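Local coordinates for protein putative phosphomethylpyrimidine kinase (Bacteroides thetaiotaomicron, PDB 3MBH) that binds pyridoxal and probably phosphorylates it at the expense of ATP, as a kinase of the ribokinase clan, at residues I28-S33 against H277-P282; T148-L153 against R172-K177; A248-L253 against Q284-E289. One frame throughout, in Å; residues are numbered along the deposited sequence.

In the fold
Interaction 1 joins helix 24-33, close to the N terminus, to the loop that follows helix 272-275, and so closes a loop holding most of the chain. Interaction 2 lies wholly within that span: helix 147-154 meets helix 164-176 after a short connection, on the other side of the chain's centre from interaction 1. Interaction 3 opens later, tying helix 241-257 to the run leading into the last strand, 288-290. Because 284-289 follows 277-282, interactions 1 and 3 cross along the chain. They also touch in space: Phe251 of helix 241-257 packs on Ile30 and Leu279. Interactions 2 and 3 follow in series without touching.

Interaction 1: residues I28-S33 against H277-P282; sequences IPILSS and HNLDMP
Leu279 meets Ile30 and Ser33 at the C-terminal end of helix 24-33 and carries the contact for its segment. Ahead of it, His277 NE2 is hydrogen-bonded to Ser33 O of the second subunit, an exchange made in both directions. From Asn278 the chain enters a type I beta turn that presents Leu279 to the helix. With its CG beside the backbone N (chi1 -85°) and an extended chi2, Leu279 puts the single methyl CD1 against the last turn of the helix. CD1 lies 4.0 Å from Ile30 O and 4.1 Å from Ile30 CG2, the two side chains crossing at about a right angle. Leu279 CD1 meets Ser33 through CB, also at 4.1 Å. In one of its two conformers the Ser33 hydroxyl turns back on its own helix and shares Pro29 O with Ser33 N. Asp280 packs on His277 of the second subunit; it and His277 are zinc ligands in a crystal structure of this protein, though no zinc is bound to this chain here. Met281 N closes the turn on Asn278 O at 3.3 Å. Val230 of helix 223-236 and Phe251 of helix 241-257 touch both Ile30 and Leu279, placing the contact where three helices meet the loop between helix 272-275 and strand 288-290; helix 24-33 also rests on strand 37-40 through Ile28 and Leu31.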
loop_
_atom_site.group_PDB
_atom_site.type_symbol
_atom_site.label_atom_id
_atom_site.label_comp_id
_atom_site.label_asym_id
_atom_site.label_seq_id
_atom_site.Cartn_x
_atom_site.Cartn_y
_atom_site.Cartn_z
ATOM N N ILE A 28 -14.809 -15.936 -7.252
ATOM C CA ILE A 28 -13.445 -16.420 -6.995
ATOM C C ILE A 28 -12.431 -15.248 -6.799
ATOM O O ILE A 28 -11.798 -15.150 -5.748
ATOM C CB ILE A 28 -12.957 -17.443 -8.059
ATOM C CG1 ILE A 28 -13.739 -18.742 -7.905
ATOM C CG2 ILE A 28 -11.476 -17.687 -7.902
ATOM C CD1 ILE A 28 -13.624 -19.702 -9.188
ATOM N N PRO A 29 -12.334 -14.324 -7.750
ATOM C CA PRO A 29 -11.369 -13.216 -7.555
ATOM C C PRO A 29 -11.640 -12.324 -6.342
ATOM O O PRO A 29 -10.698 -11.916 -5.632
ATOM C CB PRO A 29 -11.483 -12.391 -8.849
ATOM C CG PRO A 29 -12.502 -12.985 -9.646
ATOM C CD PRO A 29 -13.013 -14.244 -9.048
ATOM N N ILE A 30 -12.910 -12.012 -6.090
ATOM C CA ILE A 30 -13.243 -11.131 -4.966
ATOM C C ILE A 30 -12.902 -11.818 -3.624
ATOM O O ILE A 30 -12.144 -11.281 -2.815
ATOM C CB ILE A 30 -14.689 -10.733 -4.993
ATOM C CG1 ILE A 30 -14.912 -9.790 -6.196
ATOM C CG2 ILE A 30 -15.100 -10.093 -3.589
ATOM C CD1 ILE A 30 -16.395 -9.299 -6.371
ATOM N N LEU A 31 -13.434 -13.008 -3.399
ATOM C CA LEU A 31 -13.236 -13.660 -2.117
ATOM C C LEU A 31 -11.760 -14.062 -1.938
ATOM O O LEU A 31 -11.265 -13.941 -0.849
ATOM C CB LEU A 31 -14.209 -14.843 -1.888
ATOM C CG LEU A 31 -15.688 -14.440 -1.680
ATOM C CD1 LEU A 31 -16.629 -15.617 -1.792
ATOM C CD2 LEU A 31 -15.884 -13.719 -0.316
ATOM N N SER A 32 -11.060 -14.529 -2.990
ATOM C CA SER A 32 -9.631 -14.811 -2.863
ATOM C C SER A 32 -8.876 -13.540 -2.435
ATOM O O SER A 32 -8.018 -13.597 -1.562
ATOM C CB SER A 32 -8.992 -15.247 -4.174
ATOM O OG SER A 32 -9.682 -16.321 -4.762
ATOM N N SER A 33 -9.180 -12.414 -3.079
ATOM C CA SER A 33 -8.563 -11.124 -2.742
ATOM C C SER A 33 -8.827 -10.785 -1.281
ATOM O O SER A 33 -7.947 -10.287 -0.586
ATOM C CB SER A 33 -9.081 -10.014 -3.665
ATOM O OG SER A 33 -8.725 -10.299 -5.014
ATOM N N HIS A 277 -7.986 -4.057 -6.242
ATOM C CA HIS A 277 -7.118 -3.704 -5.150
ATOM C C HIS A 277 -7.673 -2.645 -4.233
ATOM O O HIS A 277 -7.035 -2.326 -3.252
ATOM C CB HIS A 277 -5.696 -3.397 -5.666
ATOM C CG HIS A 277 -5.092 -4.582 -6.363
ATOM N ND1 HIS A 277 -4.231 -5.460 -5.736
ATOM C CD2 HIS A 277 -5.307 -5.093 -7.608
ATOM C CE1 HIS A 277 -3.897 -6.424 -6.584
ATOM N NE2 HIS A 277 -4.554 -6.234 -7.719
ATOM N N ASN A 278 -8.870 -2.118 -4.494
ATOM C CA ASN A 278 -9.472 -1.179 -3.565
ATOM C C ASN A 278 -10.341 -1.808 -2.513
ATOM O O ASN A 278 -10.778 -1.118 -1.602
ATOM C CB ASN A 278 -10.233 -0.094 -4.310
ATOM C CG ASN A 278 -9.341 0.655 -5.247
ATOM O OD1 ASN A 278 -8.235 1.070 -4.881
ATOM N ND2 ASN A 278 -9.775 0.795 -6.466
ATOM N N LEU A 279 -10.520 -3.118 -2.564
ATOM C CA LEU A 279 -11.315 -3.818 -1.528
ATOM C C LEU A 279 -10.793 -3.628 -0.133
ATOM O O LEU A 279 -11.520 -3.739 0.841
ATOM C CB LEU A 279 -11.369 -5.328 -1.779
ATOM C CG LEU A 279 -12.407 -5.858 -2.717
ATOM C CD1 LEU A 279 -12.129 -7.329 -3.035
ATOM C CD2 LEU A 279 -13.764 -5.631 -2.079
ATOM N N ASP A 280 -9.518 -3.345 -0.040
ATOM C CA ASP A 280 -8.813 -3.273 1.211
ATOM C C ASP A 280 -8.938 -2.007 2.020
ATOM O O ASP A 280 -8.515 -1.963 3.186
ATOM C CB ASP A 280 -7.306 -3.383 0.907
ATOM C CG ASP A 280 -6.779 -4.719 1.256
ATOM O OD1 ASP A 280 -7.469 -5.330 2.103
ATOM O OD2 ASP A 280 -5.716 -5.144 0.713
HETATM N N MSE A 281 -9.429 -0.962 1.403
HETATM C CA MSE A 281 -9.093 0.361 1.874
HETATM C C MSE A 281 -10.030 0.896 2.971
HETATM O O MSE A 281 -11.099 0.349 3.184
HETATM C CB MSE A 281 -9.137 1.276 0.683
HETATM C CG MSE A 281 -10.531 1.543 0.304
HETATM SE SE MSE A 281 -10.507 2.549 -1.309
HETATM C CE MSE A 281 -9.533 4.074 -0.694
ATOM N N PRO A 282 -9.625 1.989 3.647
ATOM C CA PRO A 282 -10.535 2.675 4.554
ATOM C C PRO A 282 -11.858 3.020 3.877
ATOM O O PRO A 282 -11.882 3.400 2.719
ATOM C CB PRO A 282 -9.790 3.973 4.900
ATOM C CG PRO A 282 -8.349 3.679 4.693
ATOM C CD PRO A 282 -8.303 2.643 3.603
#

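Interaction 2: residues T148-L153 against R172-K177; sequences TELFYL and RLLSDK
Helix-to-helix packing on one face of the central sheet of this ribokinase-like fold brings Leu150 and Leu153, one turn apart on helix 147-154, against Leu174 near the end of helix 164-176. Leu174 points toward the facing helix and divides its two methyls between them. Its CD1 and Leu150 CD1 are modelled 3.3 Å apart, too short to be taken at face value, with Leu150 CD1 also 4.0 Å from Leu174 CG. The CB of Leu150 does not face this helix; a chi1 of 166° puts CG anti to the backbone N, and chi2 then turns CD1 to Leu174. Leu174 CD2 lies instead against Leu153 CB, 4.2 Å away. No hydrogen bond crosses the contact, which rests on these aliphatic groups; the ammonium of Lys177 comes near at its margin, NZ 4.4 Å from Leu153 O. Leu150 CD2, the other branch, sits over the centre of the Phe151 ring. Beneath the leucines lies strand 181-189, with Leu150 on Ile184 and Leu174 on Val182, while Leu153 also touches Met133 of helix 127-136.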
loop_
_atom_site.group_PDB
_atom_site.type_symbol
_atom_site.label_atom_id
_atom_site.label_comp_id
_atom_site.label_asym_id
_atom_site.label_seq_id
_atom_site.Cartn_x
_atom_site.Cartn_y
_atom_site.Cartn_z
ATOM N N THR A 148 -36.794 -7.349 -7.788
ATOM C CA THR A 148 -37.513 -8.313 -8.602
ATOM C C THR A 148 -37.654 -9.656 -7.889
ATOM O O THR A 148 -38.751 -10.208 -7.790
ATOM C CB THR A 148 -36.792 -8.544 -9.940
ATOM O OG1 THR A 148 -36.727 -7.311 -10.671
ATOM C CG2 THR A 148 -37.533 -9.601 -10.794
ATOM N N GLU A 149 -36.528 -10.157 -7.419
ATOM C CA GLU A 149 -36.436 -11.431 -6.744
ATOM C C GLU A 149 -37.235 -11.391 -5.447
ATOM O O GLU A 149 -37.868 -12.386 -5.077
ATOM C CB GLU A 149 -34.974 -11.791 -6.505
ATOM C CG GLU A 149 -34.272 -12.089 -7.778
ATOM C CD GLU A 149 -32.759 -12.008 -7.723
ATOM O OE1 GLU A 149 -32.167 -11.440 -6.757
ATOM O OE2 GLU A 149 -32.177 -12.567 -8.663
ATOM N N LEU A 150 -37.297 -10.230 -4.805
ATOM C CA LEU A 150 -38.080 -10.097 -3.584
ATOM C C LEU A 150 -39.542 -10.402 -3.839
ATOM O O LEU A 150 -40.200 -11.118 -3.063
ATOM C CB LEU A 150 -37.986 -8.686 -2.990
ATOM C CG LEU A 150 -39.068 -8.410 -1.910
ATOM C CD1 LEU A 150 -38.581 -8.862 -0.581
ATOM C CD2 LEU A 150 -39.421 -7.018 -1.895
ATOM N N PHE A 151 -40.087 -9.811 -4.888
ATOM C CA PHE A 151 -41.512 -10.011 -5.129
ATOM C C PHE A 151 -41.784 -11.452 -5.618
ATOM O O PHE A 151 -42.775 -12.050 -5.215
ATOM C CB PHE A 151 -42.043 -8.947 -6.075
ATOM C CG PHE A 151 -42.161 -7.595 -5.433
ATOM C CD1 PHE A 151 -43.099 -7.373 -4.438
ATOM C CD2 PHE A 151 -41.344 -6.565 -5.800
ATOM C CE1 PHE A 151 -43.197 -6.155 -3.829
ATOM C CE2 PHE A 151 -41.441 -5.314 -5.187
ATOM C CZ PHE A 151 -42.354 -5.122 -4.209
ATOM N N TYR A 152 -40.870 -12.040 -6.395
ATOM C CA TYR A 152 -40.996 -13.469 -6.750
ATOM C C TYR A 152 -40.973 -14.363 -5.493
ATOM O O TYR A 152 -41.799 -15.250 -5.342
ATOM C CB TYR A 152 -39.913 -13.889 -7.736
ATOM C CG TYR A 152 -40.280 -13.545 -9.172
ATOM C CD1 TYR A 152 -41.400 -14.126 -9.790
ATOM C CD2 TYR A 152 -39.524 -12.638 -9.914
ATOM C CE1 TYR A 152 -41.721 -13.795 -11.122
ATOM C CE2 TYR A 152 -39.861 -12.290 -11.203
ATOM C CZ TYR A 152 -40.954 -12.867 -11.798
ATOM O OH TYR A 152 -41.247 -12.529 -13.101
ATOM N N LEU A 153 -40.086 -14.070 -4.550
ATOM C CA LEU A 153 -40.004 -14.850 -3.318
ATOM C C LEU A 153 -41.259 -14.696 -2.457
ATOM O O LEU A 153 -41.732 -15.678 -1.902
ATOM C CB LEU A 153 -38.784 -14.491 -2.499
ATOM C CG LEU A 153 -37.458 -14.932 -3.096
ATOM C CD1 LEU A 153 -36.256 -14.291 -2.441
ATOM C CD2 LEU A 153 -37.381 -16.465 -3.056
ATOM N N ARG A 172 -38.803 -8.027 7.120
ATOM C CA ARG A 172 -39.245 -8.828 8.233
ATOM C C ARG A 172 -39.947 -10.130 7.778
ATOM O O ARG A 172 -39.728 -11.179 8.387
ATOM C CB ARG A 172 -40.128 -7.952 9.128
ATOM C CG ARG A 172 -40.754 -8.643 10.289
ATOM C CD ARG A 172 -39.714 -9.285 11.157
ATOM N NE ARG A 172 -40.289 -9.694 12.425
ATOM C CZ ARG A 172 -39.569 -10.128 13.449
ATOM N NH1 ARG A 172 -38.246 -10.256 13.325
ATOM N NH2 ARG A 172 -40.175 -10.467 14.579
ATOM N N LEU A 173 -40.770 -10.069 6.720
ATOM C CA LEU A 173 -41.500 -11.258 6.225
ATOM C C LEU A 173 -40.513 -12.294 5.723
ATOM O O LEU A 173 -40.661 -13.477 5.989
ATOM C CB LEU A 173 -42.431 -10.937 5.057
ATOM C CG LEU A 173 -43.755 -10.242 5.278
ATOM C CD1 LEU A 173 -44.429 -10.075 3.908
ATOM C CD2 LEU A 173 -44.697 -11.004 6.254
ATOM N N LEU A 174 -39.502 -11.837 4.987
ATOM C CA LEU A 174 -38.453 -12.709 4.549
ATOM C C LEU A 174 -37.610 -13.261 5.714
ATOM O O LEU A 174 -37.248 -14.439 5.712
ATOM C CB LEU A 174 -37.588 -12.024 3.477
ATOM C CG LEU A 174 -38.181 -11.855 2.059
ATOM C CD1 LEU A 174 -37.104 -11.171 1.194
ATOM C CD2 LEU A 174 -38.650 -13.167 1.462
ATOM N N SER A 175 -37.321 -12.445 6.729
ATOM C CA SER A 175 -36.540 -12.951 7.876
ATOM C C SER A 175 -37.332 -13.998 8.669
ATOM O O SER A 175 -36.779 -14.958 9.172
ATOM C CB SER A 175 -36.156 -11.844 8.815
ATOM O OG SER A 175 -35.443 -12.385 9.903
ATOM N N ASP A 176 -38.633 -13.817 8.736
ATOM C CA ASP A 176 -39.506 -14.816 9.380
ATOM C C ASP A 176 -39.391 -16.188 8.729
ATOM O O ASP A 176 -39.602 -17.184 9.376
ATOM C CB ASP A 176 -40.939 -14.338 9.361
ATOM C CG ASP A 176 -41.185 -13.185 10.348
ATOM O OD1 ASP A 176 -40.343 -12.880 11.222
ATOM O OD2 ASP A 176 -42.249 -12.569 10.226
ATOM N N LYS A 177 -38.967 -16.245 7.471
ATOM C CA LYS A 177 -38.863 -17.512 6.799
ATOM C C LYS A 177 -37.613 -18.288 7.112
ATOM O O LYS A 177 -37.513 -19.446 6.712
ATOM C CB LYS A 177 -39.031 -17.300 5.300
ATOM C CG LYS A 177 -40.495 -17.279 4.950
ATOM C CD LYS A 177 -40.819 -16.461 3.754
ATOM C CE LYS A 177 -42.362 -16.277 3.744
ATOM N NZ LYS A 177 -42.888 -16.059 2.374
#

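Interaction 3: residues A248-L253 against Q284-E289; sequences ATQFIL and QMASYE
Gln250 holds its CG beside the backbone N (chi1 -68°) and runs fully extended beyond it, carrying the terminal amide from helix 241-257 to the backbone of Gln284. There NE2 donates to Gln284 O at 2.8 Å in an almost linear bond, the N-H...O angle being 170°. The approach is also head-on from the carbonyl side, with a C=O...N angle of 173°, and the oxygen lies within the plane of the Gln250 amide. The other branch of the amide is used as well: a water donates to Gln250 OE1 at 2.8 Å and accepts from Gln284 N at 3.0 Å. One side chain thus serves both the N-H and the C=O of the same residue, one of them directly and the other through water. With both the N-H and the oxygen of the amide engaged, its rotation is likely to be fixed. Ala286 CB lies 4.5 Å from Gln250 NE2 at the margin. The Gln284 side chain leads away from this contact, and its OE1 accepts from Gln284 N of the fourth subunit. A leucine in place of Gln250 would probably leave the Gln284 carbonyl without this donor and the water without one of its two partners. Farther along the run, Asp246 bonds Ala286 N and the Ser287 hydroxyl, so the same helix holds the approach to strand 288-290 at two levels. Both the direct bond and the water bridge go to main-chain atoms of Gln284, so the contact probably depends little on its side chain.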
loop_
_atom_site.group_PDB
_atom_site.type_symbol
_atom_site.label_atom_id
_atom_site.label_comp_id
_atom_site.label_asym_id
_atom_site.label_seq_id
_atom_site.Cartn_x
_atom_site.Cartn_y
_atom_site.Cartn_z
ATOM N N ALA A 248 -19.572 -3.043 0.091
ATOM C CA ALA A 248 -20.144 -3.622 -1.155
ATOM C C ALA A 248 -20.600 -2.534 -2.130
ATOM O O ALA A 248 -20.217 -2.555 -3.296
ATOM C CB ALA A 248 -21.273 -4.596 -0.880
ATOM N N THR A 249 -21.318 -1.527 -1.644
ATOM C CA THR A 249 -21.824 -0.488 -2.516
ATOM C C THR A 249 -20.697 0.410 -3.073
ATOM O O THR A 249 -20.729 0.796 -4.241
ATOM C CB THR A 249 -22.952 0.318 -1.833
ATOM O OG1 THR A 249 -22.536 0.810 -0.546
ATOM C CG2 THR A 249 -24.243 -0.589 -1.673
ATOM N N GLN A 250 -19.692 0.728 -2.250
ATOM C CA GLN A 250 -18.600 1.571 -2.701
ATOM C C GLN A 250 -17.724 0.872 -3.730
ATOM O O GLN A 250 -17.309 1.491 -4.691
ATOM C CB GLN A 250 -17.822 2.124 -1.503
ATOM C CG GLN A 250 -18.786 3.134 -0.778
ATOM C CD GLN A 250 -18.180 3.792 0.428
ATOM O OE1 GLN A 250 -16.980 4.112 0.415
ATOM N NE2 GLN A 250 -18.994 3.987 1.493
ATOM N N PHE A 251 -17.524 -0.427 -3.563
ATOM C CA PHE A 251 -16.740 -1.220 -4.503
ATOM C C PHE A 251 -17.433 -1.233 -5.837
ATOM O O PHE A 251 -16.808 -0.962 -6.838
ATOM C CB PHE A 251 -16.544 -2.648 -4.002
ATOM C CG PHE A 251 -15.671 -3.486 -4.862
ATOM C CD1 PHE A 251 -14.310 -3.218 -4.956
ATOM C CD2 PHE A 251 -16.197 -4.556 -5.583
ATOM C CE1 PHE A 251 -13.482 -4.023 -5.768
ATOM C CE2 PHE A 251 -15.392 -5.363 -6.345
ATOM C CZ PHE A 251 -14.026 -5.088 -6.452
ATOM N N ILE A 252 -18.729 -1.491 -5.840
ATOM C CA ILE A 252 -19.514 -1.507 -7.073
ATOM C C ILE A 252 -19.529 -0.134 -7.757
ATOM O O ILE A 252 -19.433 -0.071 -8.968
ATOM C CB ILE A 252 -20.980 -1.975 -6.830
ATOM C CG1 ILE A 252 -20.988 -3.452 -6.435
ATOM C CG2 ILE A 252 -21.852 -1.744 -8.091
ATOM C CD1 ILE A 252 -22.307 -3.880 -5.787
ATOM N N LEU A 253 -19.657 0.930 -6.986
ATOM C CA LEU A 253 -19.641 2.283 -7.553
ATOM C C LEU A 253 -18.354 2.552 -8.300
ATOM O O LEU A 253 -18.374 3.059 -9.404
ATOM C CB LEU A 253 -19.857 3.368 -6.487
ATOM C CG LEU A 253 -19.908 4.834 -6.936
ATOM C CD1 LEU A 253 -20.934 5.053 -8.082
ATOM C CD2 LEU A 253 -20.253 5.759 -5.705
ATOM N N GLN A 284 -15.673 5.248 4.307
ATOM C CA GLN A 284 -16.463 6.180 5.100
ATOM C C GLN A 284 -17.886 5.693 4.961
ATOM O O GLN A 284 -18.299 5.251 3.901
ATOM C CB GLN A 284 -16.301 7.664 4.679
ATOM C CG GLN A 284 -17.477 8.617 5.118
ATOM C CD GLN A 284 -17.221 10.088 4.769
ATOM O OE1 GLN A 284 -16.163 10.438 4.224
ATOM N NE2 GLN A 284 -18.180 10.960 5.113
HETATM N N MSE A 285 -18.634 5.770 6.039
HETATM C CA MSE A 285 -19.934 5.184 6.055
HETATM C C MSE A 285 -21.023 6.053 5.444
HETATM O O MSE A 285 -21.110 7.243 5.700
HETATM C CB MSE A 285 -20.283 4.749 7.463
HETATM C CG MSE A 285 -19.536 3.456 7.831
HETATM SE SE MSE A 285 -20.228 2.691 9.463
HETATM C CE MSE A 285 -21.141 1.256 8.652
ATOM N N ALA A 286 -21.858 5.408 4.654
ATOM C CA ALA A 286 -23.018 6.031 4.031
ATOM C C ALA A 286 -24.350 5.377 4.530
ATOM O O ALA A 286 -25.394 6.005 4.530
ATOM C CB ALA A 286 -22.872 5.932 2.566
ATOM N N SER A 287 -24.301 4.147 5.001
ATOM C CA SER A 287 -25.492 3.465 5.513
ATOM C C SER A 287 -26.114 4.145 6.753
ATOM O O SER A 287 -25.427 4.759 7.596
ATOM C CB SER A 287 -25.151 1.983 5.794
ATOM O OG SER A 287 -23.995 1.903 6.584
ATOM N N TYR A 288 -27.431 4.106 6.837
ATOM C CA TYR A 288 -28.078 4.647 7.990
ATOM C C TYR A 288 -29.226 3.855 8.464
ATOM O O TYR A 288 -29.887 3.106 7.706
ATOM C CB TYR A 288 -28.457 6.114 7.784
ATOM C CG TYR A 288 -29.409 6.366 6.681
ATOM C CD1 TYR A 288 -28.958 6.472 5.379
ATOM C CD2 TYR A 288 -30.752 6.553 6.944
ATOM C CE1 TYR A 288 -29.838 6.709 4.319
ATOM C CE2 TYR A 288 -31.669 6.820 5.902
ATOM C CZ TYR A 288 -31.192 6.903 4.592
ATOM O OH TYR A 288 -32.065 7.160 3.554
ATOM N N GLU A 289 -29.471 4.023 9.748
ATOM C CA GLU A 289 -30.434 3.158 10.421
ATOM C C GLU A 289 -31.811 3.742 10.175
ATOM O O GLU A 289 -31.963 4.952 10.245
ATOM C CB GLU A 289 -30.118 3.045 11.930
ATOM C CG GLU A 289 -31.151 2.244 12.680
ATOM C CD GLU A 289 -30.705 1.734 14.062
ATOM O OE1 GLU A 289 -29.716 2.215 14.618
ATOM O OE2 GLU A 289 -31.377 0.819 14.571
HETATM O O HOH W 1 -14.987 5.878 1.421
#